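Local coordinates for protein BSU-2 beta-lactamase (Bacillus subtilis, PDB 6W5E) that probably hydrolyses the beta-lactam ring of antibiotics, as a class D serine beta-lactamase of a Gram-positive bacterium, at residues V62-R65 with K66-N69; D114-L117 with G118-M121; I202-G206 with D207-L211; G216-L219 with T220-G223. All coordinates share one frame; numbering follows the deposited sequence. Where two conformers were deposited one is given.

How the interactions relate
Each of the four contacts is local, made where the chain changes direction. Interactions 1 and 4 lie at the surface, while interactions 2 and 3 are partly buried. Interactions 1, 3 and 4 all reach the six-stranded antiparallel sheet: 3 and 4 both use strand 209-217, and 1 starts from strand 59-63 at the far edge. Interaction 2 belongs to the helical part, its centre about 33 Å from that of interaction 1. Both 1 and 2 cap the start of a short helix with a side-chain oxygen, but in 2 the cap is reciprocal and joined by a histidine. Interaction 3 relies on backbone bonds, and interaction 4 on a salt bridge.

Interaction 1. Residues V62-R65 with K66-N69; sequences VYNR and KRAN
Asn64 reaches over the first turn of the short helix 65-68 to meet Arg67, and Arg65 lies against Asn69 four residues on. Asn64 is the N-cap. With CG anti to the backbone N (chi1 -166°), its amide is laid against the helix start, where OD1 accepts from Arg67 N at 3.1 Å in a nearly straight bond. The N-H comes in from above the amide plane and not along a lone pair. The amide also packs on Arg67 CB, 3.6 Å from Asn64 ND2, and its plane is turned 55° from the guanidinium, which the extended Arg67 chain carries away to Asn243 and a bound malonate. Asn64 ND2 is held by Gly48 O. A water bonded to Lys66 N at 2.9 Å also donates weakly to Asn64 OD1.

The bend at chi2 (80°) puts Arg65 CD 3.5 Å from Asn69 ND2, and a further bend at chi3 directs the guanidinium onward. One water joins Arg65 NH1 (2.9 Å) to Asn69 ND2 (3.0 Å). On the inner side Val62 CG1 touches Ala68 CB at 3.7 Å, and Ala68 N bonds to Asn64 O. A single residue, Asn64, thus accepts from two successive helix N-H groups through side chain and backbone, satisfying polar groups at the helix start, while the charged ends of Arg65 and Arg67 lead to water and to other partners.

Interaction 2. Residues D114-L117 with G118-M121; sequences DHTL and GSAM
A capping box starts helix 117-122, with Thr116 as N-cap and Ser119 as its reciprocal partner. Ser119 N donates to Thr116 OG1 at 3.1 Å, and Thr116 N donates back to Ser119 OG at 2.9 Å; both bonds are close to straight. Each hydroxyl stands between its own backbone N and carbonyl carbon (chi1 68° in Thr116, 71° in Ser119), which turns the two oxygens toward the opposite residue's N-H. His115 adds a third member: its ring presents ND1 edge-on to Ser119 OG at 2.6 Å, a short hydrogen bond whose donor is not settled. The other ring nitrogen, NE2, is bonded to Ser110 O, so both ring nitrogens are bonded, which fixes the rotation of the imidazole. A water links Ser119 OG to Asp114 O. Behind the box, Ala120 N bonds to Thr116 O at 2.8 Å and Met121 N to Leu117 O, beginning the regular helical pattern. Leu117 packs among helices 81-88, 126-136 and 191-200, while Thr116 OG1 also bonds to Glu95 O. Gathering a main-chain N-H, an imidazole nitrogen and a water, Ser119 OG is fixed in rotation, and the largely buried His115 has its polar atoms satisfied at the helix start.

Interaction 3. Residues I202-G206 with D207-L211; sequences IQEEG and DHYTL
Leu211 and Glu204 pair across a beta hairpin whose turn is entered through Gly206, and these three residues bury most in the contact. Leu211 N donates to Glu204 O at 2.9 Å. On the return, Leu211 O takes Gln203 N at 2.8 Å and, more weakly, Glu204 N at 3.4 Å: two residues facing one make a classic beta bulge. Leu211 CD2 packs 4.1 Å from Gln203 CB. The Glu204 carboxylate lies obliquely beside the Tyr209 hydroxyl, its plane 74° from the ring and OE2 3.3 Å from Tyr209 OH. Tyr209 CG sits between its backbone N and carbonyl carbon (chi1 74°), folding the ring back across Gly206, whose N lies over the ring centre and donates to Tyr209 O at 2.9 Å. Gly206 has no side chain, and the ring fills the place one would take. On the opposite face, Glu205 CG and Thr210 CG2 lie side by side, 3.8 Å apart, and a water bonded to Thr210 OG1 also donates weakly to Glu205 OE2. The hairpin edges the six-stranded sheet: strand 202-205, following helix 191-200, is outermost, and strand 225-233 flanks strand 209-217 on its other side, where Tyr209 packs on Ile231.

Interaction 4. Residues G216-L219 with T220-G223; sequences GTRL and TDMG
An Asx turn shapes the loop that follows strand 209-217, close after the Lys-Thr-Gly motif of serine beta-lactamases, whose glycine is Gly216. Asp221 OD1 accepts from Gly223 N at 3.0 Å, and the same carboxylate is gripped by Arg218. The guanidinium comes side-on: NE meets OD1 of Asp221 at 3.0 Å, with OD1 close to the guanidinium plane, while NH1 meets OD2 of Asp221 at 3.1 Å on the syn lone pair. The planes of the two groups are turned 45° from each other. Arg218 NE and Gly223 N approach Asp221 OD1 from opposite faces of the carboxylate, which should restrain its rotation. The bend at chi3 (71°) of Arg218 brings the guanidinium back to the loop, one face lying over Gly223. Arg218 O accepts a weak bond from Met222 N. Thr217 OG1 bonds to Gly248 N, and both Thr217 OG1 and Arg218 NH1 bind malonate, probably from the crystallisation liquor, consistent with an anion-accepting surface beside the Lys-Thr-Gly strand. Beyond the salt bridge, the bend at chi2 (-67°) of Met222 puts SD 3.8 Å from Thr217 CG2 and 4.1 Å from Leu219 CD2, and that at chi3 brings CE against the same Thr217 methyl.

Interaction 1. Residues V62-R65 with K66-N69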
loop_
_atom_site.group_PDB
_atom_site.type_symbol
_atom_site.label_atom_id
_atom_site.label_comp_id
_atom_site.label_asym_id
_atom_site.label_seq_id
_atom_site.Cartn_x
_atom_site.Cartn_y
_atom_site.Cartn_z
ATOM N N VAL A 62 -9.507 -14.192 -5.707
ATOM C CA VAL A 62 -8.089 -14.166 -6.070
ATOM C C VAL A 62 -7.949 -14.571 -7.531
ATOM O O VAL A 62 -8.300 -15.701 -7.897
ATOM C CB VAL A 62 -7.247 -15.109 -5.191
ATOM C CG1 VAL A 62 -5.779 -15.048 -5.607
ATOM C CG2 VAL A 62 -7.401 -14.773 -3.715
ATOM N N TYR A 63 -7.432 -13.662 -8.357
ATOM C CA TYR A 63 -6.962 -13.999 -9.695
ATOM C C TYR A 63 -5.470 -14.308 -9.636
ATOM O O TYR A 63 -4.685 -13.501 -9.120
ATOM C CB TYR A 63 -7.209 -12.842 -10.672
ATOM C CG TYR A 63 -6.428 -13.000 -11.961
ATOM C CD1 TYR A 63 -6.896 -13.824 -12.988
ATOM C CD2 TYR A 63 -5.201 -12.360 -12.143
ATOM C CE1 TYR A 63 -6.159 -13.992 -14.168
ATOM C CE2 TYR A 63 -4.464 -12.529 -13.306
ATOM C CZ TYR A 63 -4.944 -13.340 -14.312
ATOM O OH TYR A 63 -4.205 -13.494 -15.464
ATOM N N ASN A 64 -5.088 -15.477 -10.169
ATOM C CA ASN A 64 -3.705 -15.951 -10.216
ATOM C C ASN A 64 -3.201 -16.311 -8.822
ATOM O O ASN A 64 -2.411 -15.580 -8.206
ATOM C CB ASN A 64 -2.776 -14.971 -10.945
ATOM C CG ASN A 64 -1.438 -15.588 -11.292
ATOM O OD1 ASN A 64 -1.074 -16.640 -10.764
ATOM N ND2 ASN A 64 -0.694 -14.931 -12.168
ATOM N N ARG A 65 -3.638 -17.475 -8.342
ATOM C CA ARG A 65 -3.309 -17.916 -6.992
ATOM C C ARG A 65 -1.807 -18.127 -6.818
ATOM O O ARG A 65 -1.249 -17.818 -5.754
ATOM C CB ARG A 65 -4.093 -19.197 -6.699
ATOM C CG ARG A 65 -3.682 -19.951 -5.465
ATOM C CD ARG A 65 -4.269 -19.316 -4.220
ATOM N NE ARG A 65 -5.677 -18.962 -4.382
ATOM C CZ ARG A 65 -6.496 -18.705 -3.367
ATOM N NH1 ARG A 65 -6.045 -18.782 -2.119
ATOM N NH2 ARG A 65 -7.758 -18.378 -3.596
ATOM N N LYS A 66 -1.131 -18.657 -7.844
ATOM C CA LYS A 66 0.308 -18.884 -7.733
ATOM C C LYS A 66 1.046 -17.586 -7.439
ATOM O O LYS A 66 1.836 -17.506 -6.490
ATOM C CB LYS A 66 0.853 -19.508 -9.015
ATOM C CG LYS A 66 2.359 -19.729 -8.961
ATOM C CD LYS A 66 2.878 -20.389 -10.232
ATOM C CE LYS A 66 3.008 -21.893 -10.056
ATOM N NZ LYS A 66 3.428 -22.560 -11.316
ATOM N N ARG A 67 0.793 -16.553 -8.242
ATOM C CA ARG A 67 1.476 -15.286 -8.031
ATOM C C ARG A 67 1.041 -14.628 -6.727
ATOM O O ARG A 67 1.853 -13.965 -6.067
ATOM C CB ARG A 67 1.269 -14.357 -9.229
ATOM C CG ARG A 67 2.171 -13.146 -9.171
ATOM C CD ARG A 67 2.145 -12.311 -10.428
ATOM N NE ARG A 67 2.893 -11.081 -10.209
ATOM C CZ ARG A 67 4.104 -10.833 -10.700
ATOM N NH1 ARG A 67 4.723 -11.724 -11.462
ATOM N NH2 ARG A 67 4.693 -9.686 -10.416
ATOM N N ALA A 68 -0.217 -14.820 -6.328
ATOM C CA ALA A 68 -0.701 -14.251 -5.078
ATOM C C ALA A 68 0.078 -14.769 -3.880
ATOM O O ALA A 68 0.166 -14.076 -2.859
ATOM C CB ALA A 68 -2.194 -14.534 -4.909
ATOM N N ASN A 69 0.671 -15.954 -3.993
ATOM C CA ASN A 69 1.411 -16.561 -2.899
ATOM C C ASN A 69 2.914 -16.331 -2.981
ATOM O O ASN A 69 3.642 -16.801 -2.106
ATOM C CB ASN A 69 1.104 -18.060 -2.827
ATOM C CG ASN A 69 -0.173 -18.344 -2.073
ATOM O OD1 ASN A 69 -0.357 -17.871 -0.950
ATOM N ND2 ASN A 69 -1.087 -19.073 -2.702
HETATM O O HOH W 1 -2.295 -19.791 -10.284
HETATM O O HOH W 2 -3.511 -19.518 -0.928
#

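Interaction 2. Residues D114-L117 with G118-M121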
loop_
_atom_site.group_PDB
_atom_site.type_symbol
_atom_site.label_atom_id
_atom_site.label_comp_id
_atom_site.label_asym_id
_atom_site.label_seq_id
_atom_site.Cartn_x
_atom_site.Cartn_y
_atom_site.Cartn_z
ATOM N N ASP A 114 10.359 20.441 -0.200
ATOM C CA ASP A 114 10.098 20.016 1.165
ATOM C C ASP A 114 8.883 19.102 1.170
ATOM O O ASP A 114 7.956 19.263 0.369
ATOM C CB ASP A 114 9.808 21.223 2.056
ATOM C CG ASP A 114 10.993 22.169 2.193
ATOM O OD1 ASP A 114 12.156 21.757 1.984
ATOM O OD2 ASP A 114 10.747 23.345 2.531
ATOM N N HIS A 115 8.896 18.119 2.070
ATOM C CA HIS A 115 7.825 17.135 2.141
ATOM C C HIS A 115 7.354 16.937 3.574
ATOM O O HIS A 115 8.054 17.253 4.537
ATOM C CB HIS A 115 8.267 15.803 1.532
ATOM C CG HIS A 115 7.957 15.701 0.077
ATOM N ND1 HIS A 115 6.685 15.451 -0.391
ATOM C CD2 HIS A 115 8.739 15.860 -1.015
ATOM C CE1 HIS A 115 6.700 15.447 -1.712
ATOM N NE2 HIS A 115 7.934 15.695 -2.116
ATOM N N THR A 116 6.141 16.406 3.687
ATOM C CA THR A 116 5.566 15.943 4.941
ATOM C C THR A 116 5.295 14.451 4.840
ATOM O O THR A 116 5.427 13.837 3.778
ATOM C CB THR A 116 4.259 16.673 5.271
ATOM O OG1 THR A 116 3.240 16.293 4.338
ATOM C CG2 THR A 116 4.460 18.170 5.222
ATOM N N LEU A 117 4.930 13.866 5.980
ATOM C CA LEU A 117 4.565 12.454 5.997
ATOM C C LEU A 117 3.480 12.165 4.963
ATOM O O LEU A 117 3.554 11.178 4.219
ATOM C CB LEU A 117 4.117 12.075 7.412
ATOM C CG LEU A 117 3.809 10.600 7.666
ATOM C CD1 LEU A 117 5.083 9.760 7.670
ATOM C CD2 LEU A 117 3.043 10.440 8.961
ATOM N N GLY A 118 2.474 13.040 4.886
ATOM C CA GLY A 118 1.380 12.827 3.950
ATOM C C GLY A 118 1.743 13.103 2.502
ATOM O O GLY A 118 1.357 12.346 1.608
ATOM N N SER A 119 2.471 14.190 2.236
ATOM C CA SER A 119 2.811 14.464 0.846
ATOM C C SER A 119 3.781 13.427 0.320
ATOM O O SER A 119 3.717 13.052 -0.854
ATOM C CB SER A 119 3.367 15.878 0.670
ATOM O OG SER A 119 4.664 15.988 1.226
ATOM N N ALA A 120 4.678 12.945 1.183
ATOM C CA ALA A 120 5.627 11.927 0.760
ATOM C C ALA A 120 4.936 10.604 0.496
ATOM O O ALA A 120 5.415 9.817 -0.321
ATOM C CB ALA A 120 6.757 11.782 1.768
ATOM N N MET A 121 3.808 10.339 1.154
ATOM C CA MET A 121 3.010 9.188 0.760
ATOM C C MET A 121 2.353 9.423 -0.598
ATOM O O MET A 121 2.440 8.566 -1.485
ATOM C CB MET A 121 1.961 8.852 1.813
ATOM C CG MET A 121 1.196 7.597 1.427
ATOM S SD MET A 121 0.107 6.969 2.704
ATOM C CE MET A 121 1.292 6.271 3.853
HETATM O O HOH W 3 5.020 18.859 -0.084
#

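Interaction 3. Residues I202-G206 with D207-L211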
loop_
_atom_site.group_PDB
_atom_site.type_symbol
_atom_site.label_atom_id
_atom_site.label_comp_id
_atom_site.label_asym_id
_atom_site.label_seq_id
_atom_site.Cartn_x
_atom_site.Cartn_y
_atom_site.Cartn_z
ATOM N N ILE A 202 -5.918 8.440 0.928
ATOM C CA ILE A 202 -7.060 8.752 0.077
ATOM C C ILE A 202 -6.580 9.151 -1.307
ATOM O O ILE A 202 -5.736 10.044 -1.457
ATOM C CB ILE A 202 -7.931 9.856 0.697
ATOM C CG1 ILE A 202 -8.664 9.323 1.928
ATOM C CG2 ILE A 202 -8.941 10.365 -0.331
ATOM C CD1 ILE A 202 -9.399 10.386 2.740
ATOM N N GLN A 203 -7.113 8.478 -2.328
ATOM C CA GLN A 203 -6.845 8.795 -3.724
ATOM C C GLN A 203 -7.983 9.559 -4.379
ATOM O O GLN A 203 -7.733 10.441 -5.205
ATOM C CB GLN A 203 -6.592 7.507 -4.514
ATOM C CG GLN A 203 -5.494 6.636 -3.933
ATOM C CD GLN A 203 -4.113 7.089 -4.363
ATOM O OE1 GLN A 203 -3.745 6.959 -5.530
ATOM N NE2 GLN A 203 -3.339 7.616 -3.423
ATOM N N GLU A 204 -9.227 9.232 -4.027
ATOM C CA GLU A 204 -10.418 9.856 -4.592
ATOM C C GLU A 204 -11.508 9.855 -3.535
ATOM O O GLU A 204 -11.774 8.812 -2.938
ATOM C CB GLU A 204 -10.959 9.033 -5.767
ATOM C CG GLU A 204 -10.079 8.889 -6.985
ATOM C CD GLU A 204 -10.893 8.511 -8.213
ATOM O OE1 GLU A 204 -11.373 9.427 -8.911
ATOM O OE2 GLU A 204 -11.073 7.299 -8.463
ATOM N N GLU A 205 -12.173 10.995 -3.349
ATOM C CA GLU A 205 -13.370 11.092 -2.512
ATOM C C GLU A 205 -14.523 11.486 -3.426
ATOM O O GLU A 205 -14.671 12.661 -3.774
ATOM C CB GLU A 205 -13.200 12.117 -1.394
ATOM C CG GLU A 205 -12.582 11.590 -0.123
ATOM C CD GLU A 205 -12.796 12.524 1.047
ATOM O OE1 GLU A 205 -11.875 13.288 1.385
ATOM O OE2 GLU A 205 -13.898 12.499 1.632
ATOM N N GLY A 206 -15.333 10.505 -3.824
ATOM C CA GLY A 206 -16.521 10.774 -4.605
ATOM C C GLY A 206 -17.728 11.033 -3.723
ATOM O O GLY A 206 -17.645 11.089 -2.496
ATOM N N ASP A 207 -18.876 11.202 -4.382
ATOM C CA ASP A 207 -20.130 11.372 -3.657
ATOM C C ASP A 207 -20.561 10.085 -2.967
ATOM O O ASP A 207 -21.232 10.134 -1.930
ATOM C CB ASP A 207 -21.232 11.828 -4.612
ATOM C CG ASP A 207 -20.960 13.192 -5.207
ATOM O OD1 ASP A 207 -20.570 14.103 -4.449
ATOM O OD2 ASP A 207 -21.139 13.355 -6.433
ATOM N N HIS A 208 -20.190 8.930 -3.516
ATOM C CA HIS A 208 -20.706 7.654 -3.049
ATOM C C HIS A 208 -19.623 6.659 -2.664
ATOM O O HIS A 208 -19.953 5.535 -2.272
ATOM C CB HIS A 208 -21.622 7.031 -4.115
ATOM C CG HIS A 208 -22.694 7.956 -4.600
ATOM N ND1 HIS A 208 -23.698 8.419 -3.778
ATOM C CD2 HIS A 208 -22.912 8.515 -5.814
ATOM C CE1 HIS A 208 -24.493 9.219 -4.466
ATOM N NE2 HIS A 208 -24.039 9.293 -5.704
ATOM N N TYR A 209 -18.351 7.033 -2.761
ATOM C CA TYR A 209 -17.269 6.111 -2.446
ATOM C C TYR A 209 -16.029 6.906 -2.073
ATOM O O TYR A 209 -15.890 8.076 -2.432
ATOM C CB TYR A 209 -16.954 5.192 -3.636
ATOM C CG TYR A 209 -16.218 5.915 -4.732
ATOM C CD1 TYR A 209 -16.907 6.681 -5.658
ATOM C CD2 TYR A 209 -14.824 5.871 -4.816
ATOM C CE1 TYR A 209 -16.240 7.367 -6.654
ATOM C CE2 TYR A 209 -14.143 6.564 -5.799
ATOM C CZ TYR A 209 -14.860 7.301 -6.723
ATOM O OH TYR A 209 -14.195 7.990 -7.706
ATOM N N THR A 210 -15.115 6.239 -1.367
ATOM C CA THR A 210 -13.778 6.761 -1.109
ATOM C C THR A 210 -12.781 5.672 -1.458
ATOM O O THR A 210 -12.890 4.545 -0.958
ATOM C CB THR A 210 -13.588 7.196 0.359
ATOM O OG1 THR A 210 -14.593 8.156 0.704
ATOM C CG2 THR A 210 -12.222 7.833 0.556
ATOM N N LEU A 211 -11.822 6.001 -2.320
ATOM C CA LEU A 211 -10.776 5.070 -2.723
ATOM C C LEU A 211 -9.512 5.398 -1.936
ATOM O O LEU A 211 -9.033 6.542 -1.967
ATOM C CB LEU A 211 -10.512 5.168 -4.226
ATOM C CG LEU A 211 -9.348 4.314 -4.739
ATOM C CD1 LEU A 211 -9.641 2.832 -4.569
ATOM C CD2 LEU A 211 -9.058 4.642 -6.194
HETATM O O HOH W 4 -14.117 9.533 3.062
#

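Interaction 4. Residues G216-L219 with T220-G223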
loop_
_atom_site.group_PDB
_atom_site.type_symbol
_atom_site.label_atom_id
_atom_site.label_comp_id
_atom_site.label_asym_id
_atom_site.label_seq_id
_atom_site.Cartn_x
_atom_site.Cartn_y
_atom_site.Cartn_z
ATOM N N GLY A 216 3.342 1.075 -5.523
ATOM C CA GLY A 216 4.757 0.803 -5.384
ATOM C C GLY A 216 5.312 0.392 -6.734
ATOM O O GLY A 216 4.613 -0.272 -7.514
ATOM N N THR A 217 6.549 0.780 -7.031
ATOM C CA THR A 217 7.223 0.401 -8.268
ATOM C C THR A 217 8.686 0.141 -7.958
ATOM O O THR A 217 9.299 0.868 -7.175
ATOM C CB THR A 217 7.168 1.529 -9.314
ATOM O OG1 THR A 217 5.821 1.965 -9.511
ATOM C CG2 THR A 217 7.770 1.090 -10.652
ATOM N N ARG A 218 9.245 -0.900 -8.558
ATOM C CA ARG A 218 10.694 -1.044 -8.589
ATOM C C ARG A 218 11.197 -0.097 -9.670
ATOM O O ARG A 218 11.074 -0.370 -10.867
ATOM C CB ARG A 218 11.100 -2.485 -8.863
ATOM C CG ARG A 218 12.590 -2.702 -8.743
ATOM C CD ARG A 218 12.924 -4.164 -8.792
ATOM N NE ARG A 218 12.713 -4.697 -10.129
ATOM C CZ ARG A 218 12.315 -5.939 -10.376
ATOM N NH1 ARG A 218 12.151 -6.344 -11.623
ATOM N NH2 ARG A 218 12.088 -6.774 -9.373
ATOM N N LEU A 219 11.735 1.043 -9.242
ATOM C CA LEU A 219 12.098 2.111 -10.160
ATOM C C LEU A 219 13.372 1.818 -10.931
ATOM O O LEU A 219 13.659 2.521 -11.905
ATOM C CB LEU A 219 12.243 3.428 -9.392
ATOM C CG LEU A 219 10.974 3.905 -8.680
ATOM C CD1 LEU A 219 11.268 5.097 -7.778
ATOM C CD2 LEU A 219 9.883 4.245 -9.689
ATOM N N THR A 220 14.138 0.804 -10.523
ATOM C CA THR A 220 15.363 0.472 -11.244
ATOM C C THR A 220 15.065 0.090 -12.688
ATOM O O THR A 220 15.841 0.416 -13.593
ATOM C CB THR A 220 16.105 -0.655 -10.523
ATOM O OG1 THR A 220 15.251 -1.798 -10.394
ATOM C CG2 THR A 220 16.547 -0.201 -9.131
ATOM N N ASP A 221 13.936 -0.592 -12.924
ATOM C CA ASP A 221 13.606 -1.063 -14.264
ATOM C C ASP A 221 12.108 -1.052 -14.550
ATOM O O ASP A 221 11.697 -1.587 -15.587
ATOM C CB ASP A 221 14.135 -2.478 -14.470
ATOM C CG ASP A 221 13.501 -3.485 -13.526
ATOM O OD1 ASP A 221 12.736 -3.088 -12.615
ATOM O OD2 ASP A 221 13.766 -4.689 -13.693
ATOM N N MET A 222 11.283 -0.499 -13.658
ATOM C CA MET A 222 9.829 -0.468 -13.822
ATOM C C MET A 222 9.237 -1.866 -13.977
ATOM O O MET A 222 8.213 -2.050 -14.636
ATOM C CB MET A 222 9.395 0.456 -14.968
ATOM C CG MET A 222 10.048 1.825 -14.948
ATOM S SD MET A 222 9.500 2.782 -13.529
ATOM C CE MET A 222 7.780 3.045 -13.938
ATOM N N GLY A 223 9.871 -2.861 -13.369
ATOM C CA GLY A 223 9.527 -4.246 -13.609
ATOM C C GLY A 223 8.675 -4.902 -12.555
ATOM O O GLY A 223 8.314 -6.074 -12.710
#